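Local coordinates for minor capsid protein VP1 (PDB 5US7) that builds the T=1 icosahedral shell of human bocavirus 3 from sixty copies, the longest size variant adding a region that resembles phospholipase A2, at residues 73-78 and 89-94; 95-100 and 189-194; 420-425 and 438-443. All coordinates share one frame; numbering follows the deposited sequence.

How the contacts relate
Contacts 1 and 2 adjoin, with centres about 12 Å apart: the chain leaves residues 89-94 directly into residues 95-100, and the side chain and carbonyl of Thr93 reach across to residues 189-194. Thr93 OG1 probably hydrogen-bonds to Tyr191 O, although the modelled distance is very short, and Thr93 O lies 3.0 Å from Gln190 NE2, a second probable hydrogen bond. Contact 3 stands apart, its centre about 25 Å from that of contact 1 and about 19 Å from that of contact 2, and its nearest atoms are about 14 and 6 Å away respectively. All three reach the same neighbouring subunit. None encloses a ligand or active site; they join loops and neighbouring sheet strands in the capsid shell.

Contact 1 of 3, residues 73-78 and 89-94; sequences YKTESI and RCVSTP
Ser77 N donates to Arg89 O at 3.0 Å, lying in the carbonyl plane on a lone pair, with an N-H...O angle of 140°. Glu76 N points at the same oxygen in a longer, weak bond, and a third bond, from Ser92 N to Tyr73 O at 3.0 Å, is also weak. Arg89 O therefore accepts twice at one end of the pairing, and a single bent bond spans the other.

Packing continues from there. Pro94 CD sits over one face of the Tyr73 ring, 4.0 Å from its centroid and 21° off the normal, a CH-pi contact. Thr93 CG2 comes within 3.5 Å of Tyr73 CE1. The hydroxyl of Tyr73 is held by Glu223, while Phe219 meets the ring edge-to-face and Tyr183 of a neighbouring subunit also touches it. Farther along, Thr75 CG2, anti to its own carbonyl carbon, lies 3.5 Å from Val91 CG1, and Ile78 CD1 reaches Cys90 CB at 3.8 Å.

The arms run in roughly opposed directions without regular strand pairing, as two limbs of the long B-C loop of the parvovirus jelly roll, folded back between strands 54-65 and 96-98.

Contact 2 of 3, residues 95-100 and 189-194; sequences WSYFNF and FQYGYI
Tyr191 N gives its hydrogen to Trp95 O across 2.9 Å, the straighter of two backbone hydrogen bonds, with an angle of 160° at the hydrogen. The donor is tilted 28° from the carbonyl plane. The other bond, Tyr97 N to Phe189 O at 3.4 Å, is weak. Between them Ser96 and Gln190 form an antiparallel non-hydrogen-bonded pair with CA atoms 4.5 Å apart and diverging side chains; Ser96 CA adds a C-H...O contact to Phe189 O at 3.3 Å.

This pairing extends a jelly-roll sheet. Strand 96-98, the C strand, is flanked by strand 445-449, the H strand, through bonds such as Ser96 with Ile447. Strand 185-190 belongs to the segment between the E and F strands, 156-160 and 228-230, and adds to the chain's sheet along the C strand.

The aromatic contacts centre on Tyr97. Its CG lies between the backbone N and the carbonyl carbon (chi1 64°), which lays the ring against the 189-191 backbone: Gln190 O stands in the ring plane at the edge, 3.4 Å from Tyr97 CE2. The same oxygen accepts a hydrogen bond from Asn261 of a neighbouring subunit.

Among apolar contacts, Tyr97 CD2 touches Tyr191 CB at 3.8 Å, and these two side chains cross at about a right angle. Trp95 CB stands 4.3 Å from that same Tyr191 CB. Past CB, the Tyr191 ring meets Phe446 edge-to-face, and its hydroxyl hydrogen-bonds to Pro167 O.

Contact 3 of 3, residues 420-425 and 438-443; sequences QPRSDK and MDHPPG
Arg422 carries the side-chain part of this surface contact, its guanidinium end lying beside Asp439 and His440. At its base, CB starts off alongside the other segment, and CG stands anti to the carbonyl carbon (chi1 -63°). From CG to NE the chain is extended: Arg422 CG already passes Asp439 OD1 at 4.3 Å, CD carries the chain on, and NE lies 4.1 Å from the same oxygen. That oxygen is well out of the guanidinium plane, so the opposite charges are merely near each other, beyond salt-bridge range, with no N-H aimed at the oxygen. CZ follows, 4.2 Å from His440 NE2.

These residues belong to the long insertion between strands 236-248 and 445-449, the G-H loop of the parvovirus jelly roll. Residues 420-425 follow the short strand 417-419, and residues 438-443 leave strand 436-438 on the way to the H strand.

At the tip, Arg422 NH2 comes within 3.1 Å of His440 NE2, which approaches at the edge of the guanidinium, near its plane. Arg422 NH2 is also 3.5 Å from His440 CD2. The imidazole and guanidinium planes are turned 64° apart, which excludes a parallel stack. NH1 makes a weak hydrogen bond to Val538 O of a neighbouring subunit.

The backbones join at Gln420, whose N donates to Met438 O at 3.1 Å, nearly straight at 172°, although the donor rises above the carbonyl plane. Gln420 CB also lies 3.8 Å from Met438 O. Met438-Cys418 backbone bonding carries the pairing on into strands 417-419 and 436-438.

Contact 1 of 3, residues 73-78 and 89-94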
loop_
_atom_site.group_PDB
_atom_site.type_symbol
_atom_site.label_atom_id
_atom_site.label_comp_id
_atom_site.label_asym_id
_atom_site.label_seq_id
_atom_site.Cartn_x
_atom_site.Cartn_y
_atom_site.Cartn_z
ATOM N N TYR A 73 100.255 35.619 31.907
ATOM C CA TYR A 73 99.662 36.918 31.585
ATOM C C TYR A 73 100.639 38.086 31.669
ATOM O O TYR A 73 100.769 38.816 30.686
ATOM C CB TYR A 73 98.416 37.149 32.435
ATOM C CG TYR A 73 97.180 36.587 31.778
ATOM C CD1 TYR A 73 96.349 37.402 31.034
ATOM C CD2 TYR A 73 96.884 35.244 31.826
ATOM C CE1 TYR A 73 95.232 36.910 30.416
ATOM C CE2 TYR A 73 95.761 34.745 31.202
ATOM C CZ TYR A 73 94.941 35.583 30.492
ATOM O OH TYR A 73 93.825 35.104 29.865
ATOM N N LYS A 74 101.277 38.347 32.804
ATOM C CA LYS A 74 102.428 39.250 32.786
ATOM C C LYS A 74 102.156 40.702 32.389
ATOM O O LYS A 74 102.426 41.077 31.246
ATOM C CB LYS A 74 103.482 38.716 31.814
ATOM C CG LYS A 74 104.043 37.365 32.129
ATOM C CD LYS A 74 104.980 36.957 31.019
ATOM C CE LYS A 74 105.630 35.628 31.291
ATOM N NZ LYS A 74 106.506 35.243 30.157
ATOM N N THR A 75 101.607 41.528 33.278
ATOM C CA THR A 75 101.492 42.954 32.975
ATOM C C THR A 75 102.872 43.606 32.994
ATOM O O THR A 75 103.521 43.656 34.042
ATOM C CB THR A 75 100.589 43.639 33.991
ATOM O OG1 THR A 75 101.250 43.676 35.258
ATOM C CG2 THR A 75 99.324 42.850 34.159
ATOM N N GLU A 76 103.280 44.193 31.864
ATOM C CA GLU A 76 104.697 44.464 31.619
ATOM C C GLU A 76 105.211 45.733 32.288
ATOM O O GLU A 76 106.310 45.725 32.857
ATOM C CB GLU A 76 104.967 44.551 30.121
ATOM C CG GLU A 76 104.781 43.252 29.413
ATOM C CD GLU A 76 103.343 43.005 29.061
ATOM O OE1 GLU A 76 102.491 43.869 29.360
ATOM O OE2 GLU A 76 103.061 41.934 28.505
ATOM N N SER A 77 104.455 46.832 32.213
ATOM C CA SER A 77 105.032 48.156 32.442
ATOM C C SER A 77 106.148 48.385 31.433
ATOM O O SER A 77 107.330 48.278 31.770
ATOM C CB SER A 77 105.534 48.331 33.877
ATOM O OG SER A 77 104.458 48.291 34.797
ATOM N N ILE A 78 105.775 48.673 30.186
ATOM C CA ILE A 78 106.677 48.605 29.042
ATOM C C ILE A 78 107.703 49.726 29.082
ATOM O O ILE A 78 108.893 49.487 29.319
ATOM C CB ILE A 78 105.878 48.690 27.729
ATOM C CG1 ILE A 78 104.894 47.532 27.616
ATOM C CG2 ILE A 78 106.812 48.700 26.536
ATOM C CD1 ILE A 78 103.913 47.695 26.486
ATOM N N ARG A 89 101.658 50.344 30.471
ATOM C CA ARG A 89 102.008 49.081 31.108
ATOM C C ARG A 89 101.493 47.874 30.333
ATOM O O ARG A 89 102.150 46.828 30.302
ATOM C CB ARG A 89 101.491 49.064 32.545
ATOM C CG ARG A 89 99.998 48.987 32.697
ATOM C CD ARG A 89 99.663 48.841 34.159
ATOM N NE ARG A 89 100.079 50.023 34.903
ATOM C CZ ARG A 89 100.239 50.062 36.219
ATOM N NH1 ARG A 89 100.024 48.977 36.944
ATOM N NH2 ARG A 89 100.619 51.184 36.806
ATOM N N CYS A 90 100.327 48.000 29.715
ATOM C CA CYS A 90 99.675 46.939 28.938
ATOM C C CYS A 90 99.481 45.689 29.802
ATOM O O CYS A 90 99.396 45.786 31.030
ATOM C CB CYS A 90 100.494 46.713 27.687
ATOM S SG CYS A 90 99.867 45.463 26.564
ATOM N N VAL A 91 99.534 44.518 29.166
ATOM C CA VAL A 91 99.288 43.181 29.713
ATOM C C VAL A 91 99.591 42.239 28.562
ATOM O O VAL A 91 99.613 42.653 27.403
ATOM C CB VAL A 91 97.845 42.902 30.187
ATOM C CG1 VAL A 91 97.390 43.736 31.363
ATOM C CG2 VAL A 91 96.901 43.027 29.041
ATOM N N SER A 92 99.784 40.968 28.850
ATOM C CA SER A 92 99.979 39.996 27.796
ATOM C C SER A 92 99.031 38.836 28.010
ATOM O O SER A 92 98.621 38.549 29.131
ATOM C CB SER A 92 101.402 39.493 27.749
ATOM O OG SER A 92 102.276 40.515 27.335
ATOM N N THR A 93 98.661 38.190 26.925
ATOM C CA THR A 93 97.817 37.026 27.063
ATOM C C THR A 93 98.419 35.886 26.266
ATOM O O THR A 93 99.158 36.114 25.306
ATOM C CB THR A 93 96.396 37.307 26.568
ATOM O OG1 THR A 93 96.446 37.677 25.192
ATOM C CG2 THR A 93 95.790 38.439 27.337
ATOM N N PRO A 94 98.130 34.645 26.651
ATOM C CA PRO A 94 98.463 33.518 25.779
ATOM C C PRO A 94 97.734 33.554 24.456
ATOM O O PRO A 94 98.108 32.814 23.542
ATOM C CB PRO A 94 98.044 32.307 26.612
ATOM C CG PRO A 94 97.008 32.832 27.514
ATOM C CD PRO A 94 97.448 34.202 27.871
#

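Contact 2 of 3, residues 95-100 and 189-194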
loop_
_atom_site.group_PDB
_atom_site.type_symbol
_atom_site.label_atom_id
_atom_site.label_comp_id
_atom_site.label_asym_id
_atom_site.label_seq_id
_atom_site.Cartn_x
_atom_site.Cartn_y
_atom_site.Cartn_z
ATOM N N TRP A 95 96.708 34.382 24.331
ATOM C CA TRP A 95 95.812 34.360 23.191
ATOM C C TRP A 95 96.379 35.110 21.999
ATOM O O TRP A 95 97.134 36.072 22.138
ATOM C CB TRP A 95 94.475 34.967 23.583
ATOM C CG TRP A 95 93.756 34.145 24.560
ATOM C CD1 TRP A 95 93.886 34.187 25.904
ATOM C CD2 TRP A 95 92.753 33.174 24.283
ATOM N NE1 TRP A 95 93.046 33.285 26.489
ATOM C CE2 TRP A 95 92.335 32.650 25.509
ATOM C CE3 TRP A 95 92.175 32.688 23.115
ATOM C CZ2 TRP A 95 91.368 31.671 25.601
ATOM C CZ3 TRP A 95 91.216 31.719 23.213
ATOM C CH2 TRP A 95 90.820 31.223 24.441
ATOM N N SER A 96 95.991 34.653 20.816
ATOM C CA SER A 96 96.243 35.312 19.550
ATOM C C SER A 96 94.898 35.598 18.908
ATOM O O SER A 96 93.877 35.044 19.313
ATOM C CB SER A 96 97.085 34.442 18.623
ATOM O OG SER A 96 98.356 34.182 19.177
ATOM N N TYR A 97 94.882 36.472 17.913
ATOM C CA TYR A 97 93.611 36.878 17.342
ATOM C C TYR A 97 93.742 37.098 15.845
ATOM O O TYR A 97 94.828 37.339 15.320
ATOM C CB TYR A 97 93.082 38.134 18.035
ATOM C CG TYR A 97 93.948 39.342 17.850
ATOM C CD1 TYR A 97 93.684 40.250 16.849
ATOM C CD2 TYR A 97 95.042 39.559 18.657
ATOM C CE1 TYR A 97 94.468 41.340 16.670
ATOM C CE2 TYR A 97 95.835 40.650 18.481
ATOM C CZ TYR A 97 95.544 41.537 17.486
ATOM O OH TYR A 97 96.336 42.639 17.304
ATOM N N PHE A 98 92.607 36.995 15.165
ATOM C CA PHE A 98 92.502 37.242 13.737
ATOM C C PHE A 98 92.040 38.673 13.520
ATOM O O PHE A 98 91.050 39.102 14.116
ATOM C CB PHE A 98 91.498 36.293 13.089
ATOM C CG PHE A 98 91.817 34.849 13.259
ATOM C CD1 PHE A 98 92.696 34.213 12.413
ATOM C CD2 PHE A 98 91.209 34.114 14.249
ATOM C CE1 PHE A 98 92.975 32.887 12.568
ATOM C CE2 PHE A 98 91.485 32.783 14.403
ATOM C CZ PHE A 98 92.368 32.170 13.559
ATOM N N ASN A 99 92.735 39.399 12.654
ATOM C CA ASN A 99 92.375 40.772 12.320
ATOM C C ASN A 99 92.062 40.844 10.833
ATOM O O ASN A 99 92.967 40.767 10.000
ATOM C CB ASN A 99 93.502 41.728 12.689
ATOM C CG ASN A 99 93.094 43.167 12.571
ATOM O OD1 ASN A 99 91.922 43.501 12.704
ATOM N ND2 ASN A 99 94.062 44.037 12.336
ATOM N N PHE A 100 90.787 41.015 10.507
ATOM C CA PHE A 100 90.325 41.063 9.129
ATOM C C PHE A 100 90.179 42.473 8.596
ATOM O O PHE A 100 89.649 42.651 7.499
ATOM C CB PHE A 100 88.999 40.330 8.984
ATOM C CG PHE A 100 89.091 38.879 9.268
ATOM C CD1 PHE A 100 89.583 38.015 8.320
ATOM C CD2 PHE A 100 88.675 38.373 10.474
ATOM C CE1 PHE A 100 89.670 36.677 8.576
ATOM C CE2 PHE A 100 88.756 37.036 10.731
ATOM C CZ PHE A 100 89.255 36.187 9.781
ATOM N N PHE A 189 99.076 37.466 15.813
ATOM C CA PHE A 189 99.784 38.278 16.785
ATOM C C PHE A 189 99.167 38.129 18.160
ATOM O O PHE A 189 97.995 37.779 18.309
ATOM C CB PHE A 189 99.804 39.747 16.370
ATOM C CG PHE A 189 100.831 40.049 15.332
ATOM C CD1 PHE A 189 102.029 40.637 15.677
ATOM C CD2 PHE A 189 100.657 39.621 14.039
ATOM C CE1 PHE A 189 102.986 40.885 14.719
ATOM C CE2 PHE A 189 101.602 39.865 13.078
ATOM C CZ PHE A 189 102.773 40.489 13.417
ATOM N N GLN A 190 99.997 38.375 19.156
ATOM C CA GLN A 190 99.589 38.210 20.533
ATOM C C GLN A 190 98.573 39.268 20.907
ATOM O O GLN A 190 98.639 40.408 20.448
ATOM C CB GLN A 190 100.797 38.316 21.435
ATOM C CG GLN A 190 100.502 38.017 22.847
ATOM C CD GLN A 190 101.726 38.113 23.674
ATOM O OE1 GLN A 190 102.811 38.374 23.168
ATOM N NE2 GLN A 190 101.576 37.900 24.954
ATOM N N TYR A 191 97.627 38.877 21.740
ATOM C CA TYR A 191 96.606 39.782 22.224
ATOM C C TYR A 191 97.035 40.401 23.539
ATOM O O TYR A 191 97.482 39.703 24.450
ATOM C CB TYR A 191 95.290 39.042 22.390
ATOM C CG TYR A 191 94.245 39.813 23.131
ATOM C CD1 TYR A 191 93.685 40.943 22.591
ATOM C CD2 TYR A 191 93.765 39.366 24.341
ATOM C CE1 TYR A 191 92.713 41.635 23.256
ATOM C CE2 TYR A 191 92.788 40.051 25.005
ATOM C CZ TYR A 191 92.266 41.183 24.455
ATOM O OH TYR A 191 91.290 41.872 25.113
ATOM N N GLY A 192 96.904 41.715 23.622
ATOM C CA GLY A 192 97.172 42.449 24.838
ATOM C C GLY A 192 96.271 43.658 24.858
ATOM O O GLY A 192 95.623 43.993 23.869
ATOM N N TYR A 193 96.226 44.310 26.009
ATOM C CA TYR A 193 95.405 45.495 26.159
ATOM C C TYR A 193 96.018 46.374 27.228
ATOM O O TYR A 193 96.855 45.936 28.012
ATOM C CB TYR A 193 93.958 45.139 26.498
ATOM C CG TYR A 193 93.793 44.295 27.731
ATOM C CD1 TYR A 193 93.703 44.868 28.982
ATOM C CD2 TYR A 193 93.700 42.922 27.637
ATOM C CE1 TYR A 193 93.551 44.099 30.101
ATOM C CE2 TYR A 193 93.546 42.149 28.750
ATOM C CZ TYR A 193 93.473 42.743 29.980
ATOM O OH TYR A 193 93.314 41.970 31.099
ATOM N N ILE A 194 95.605 47.634 27.236
ATOM C CA ILE A 194 96.084 48.609 28.210
ATOM C C ILE A 194 95.061 48.668 29.338
ATOM O O ILE A 194 93.939 49.145 29.115
ATOM C CB ILE A 194 96.288 49.984 27.572
ATOM C CG1 ILE A 194 97.377 49.902 26.518
ATOM C CG2 ILE A 194 96.693 50.973 28.613
ATOM C CD1 ILE A 194 97.488 51.117 25.666
#

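Contact 3 of 3, residues 420-425 and 438-443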
loop_
_atom_site.group_PDB
_atom_site.type_symbol
_atom_site.label_atom_id
_atom_site.label_comp_id
_atom_site.label_asym_id
_atom_site.label_seq_id
_atom_site.Cartn_x
_atom_site.Cartn_y
_atom_site.Cartn_z
ATOM N N GLN A 420 83.581 52.421 17.582
ATOM C CA GLN A 420 83.171 53.632 18.263
ATOM C C GLN A 420 83.047 53.353 19.752
ATOM O O GLN A 420 82.245 52.501 20.143
ATOM C CB GLN A 420 81.847 54.119 17.721
ATOM C CG GLN A 420 81.424 55.433 18.292
ATOM C CD GLN A 420 80.143 55.904 17.687
ATOM O OE1 GLN A 420 79.613 55.276 16.775
ATOM N NE2 GLN A 420 79.622 57.009 18.192
ATOM N N PRO A 421 83.805 54.031 20.604
ATOM C CA PRO A 421 83.744 53.726 22.032
ATOM C C PRO A 421 82.417 54.140 22.641
ATOM O O PRO A 421 81.846 55.174 22.293
ATOM C CB PRO A 421 84.907 54.532 22.613
ATOM C CG PRO A 421 85.106 55.618 21.668
ATOM C CD PRO A 421 84.767 55.101 20.313
ATOM N N ARG A 422 81.928 53.309 23.554
ATOM C CA ARG A 422 80.650 53.567 24.193
ATOM C C ARG A 422 80.774 54.747 25.139
ATOM O O ARG A 422 81.677 54.792 25.976
ATOM C CB ARG A 422 80.178 52.332 24.954
ATOM C CG ARG A 422 79.918 51.138 24.071
ATOM C CD ARG A 422 79.423 49.952 24.878
ATOM N NE ARG A 422 79.207 48.784 24.032
ATOM C CZ ARG A 422 80.158 47.915 23.711
ATOM N NH1 ARG A 422 81.387 48.078 24.177
ATOM N NH2 ARG A 422 79.881 46.880 22.931
ATOM N N SER A 423 79.871 55.708 25.000
ATOM C CA SER A 423 79.908 56.890 25.841
ATOM C C SER A 423 78.533 57.523 25.852
ATOM O O SER A 423 77.697 57.247 24.990
ATOM C CB SER A 423 80.940 57.896 25.348
ATOM O OG SER A 423 80.575 58.383 24.073
ATOM N N ASP A 424 78.318 58.389 26.838
ATOM C CA ASP A 424 77.041 59.074 26.950
ATOM C C ASP A 424 76.786 59.941 25.729
ATOM O O ASP A 424 75.780 59.781 25.031
ATOM C CB ASP A 424 77.015 59.919 28.220
ATOM C CG ASP A 424 77.133 59.083 29.468
ATOM O OD1 ASP A 424 77.019 57.848 29.357
ATOM O OD2 ASP A 424 77.328 59.656 30.558
ATOM N N LYS A 425 77.701 60.857 25.444
ATOM C CA LYS A 425 77.509 61.856 24.410
ATOM C C LYS A 425 78.636 61.803 23.395
ATOM O O LYS A 425 79.768 61.437 23.715
ATOM C CB LYS A 425 77.430 63.252 25.017
ATOM C CG LYS A 425 76.271 63.438 25.958
ATOM C CD LYS A 425 74.963 63.275 25.217
ATOM C CE LYS A 425 73.784 63.513 26.125
ATOM N NZ LYS A 425 72.495 63.371 25.406
ATOM N N MET A 438 81.599 51.931 13.940
ATOM C CA MET A 438 80.324 51.309 14.227
ATOM C C MET A 438 80.313 50.862 15.676
ATOM O O MET A 438 81.358 50.665 16.297
ATOM C CB MET A 438 80.039 50.140 13.287
ATOM C CG MET A 438 81.018 49.012 13.379
ATOM S SD MET A 438 80.702 47.820 12.075
ATOM C CE MET A 438 81.565 48.593 10.726
ATOM N N ASP A 439 79.103 50.735 16.216
ATOM C CA ASP A 439 78.950 50.368 17.614
ATOM C C ASP A 439 79.572 49.007 17.880
ATOM O O ASP A 439 80.449 48.866 18.737
ATOM C CB ASP A 439 77.471 50.376 17.991
ATOM C CG ASP A 439 77.246 50.158 19.469
ATOM O OD1 ASP A 439 78.237 50.113 20.229
ATOM O OD2 ASP A 439 76.072 50.023 19.873
ATOM N N HIS A 440 79.130 47.989 17.153
ATOM C CA HIS A 440 79.732 46.664 17.245
ATOM C C HIS A 440 80.383 46.298 15.926
ATOM O O HIS A 440 79.684 45.938 14.965
ATOM C CB HIS A 440 78.687 45.623 17.628
ATOM C CG HIS A 440 78.124 45.821 18.996
ATOM N ND1 HIS A 440 77.082 46.682 19.252
ATOM C CD2 HIS A 440 78.475 45.288 20.188
ATOM C CE1 HIS A 440 76.805 46.660 20.542
ATOM N NE2 HIS A 440 77.637 45.822 21.133
ATOM N N PRO A 441 81.703 46.345 15.832
ATOM C CA PRO A 441 82.377 45.804 14.670
ATOM C C PRO A 441 82.264 44.294 14.666
ATOM O O PRO A 441 81.656 43.714 15.576
ATOM C CB PRO A 441 83.828 46.254 14.873
ATOM C CG PRO A 441 83.733 47.421 15.741
ATOM C CD PRO A 441 82.619 47.118 16.676
ATOM N N PRO A 442 82.809 43.618 13.663
ATOM C CA PRO A 442 82.934 42.165 13.771
ATOM C C PRO A 442 83.738 41.808 15.005
ATOM O O PRO A 442 84.825 42.340 15.233
ATOM C CB PRO A 442 83.662 41.779 12.484
ATOM C CG PRO A 442 83.275 42.816 11.539
ATOM C CD PRO A 442 83.150 44.088 12.315
ATOM N N GLY A 443 83.184 40.910 15.814
ATOM C CA GLY A 443 83.861 40.528 17.038
ATOM C C GLY A 443 85.197 39.876 16.738
ATOM O O GLY A 443 85.329 39.081 15.807
#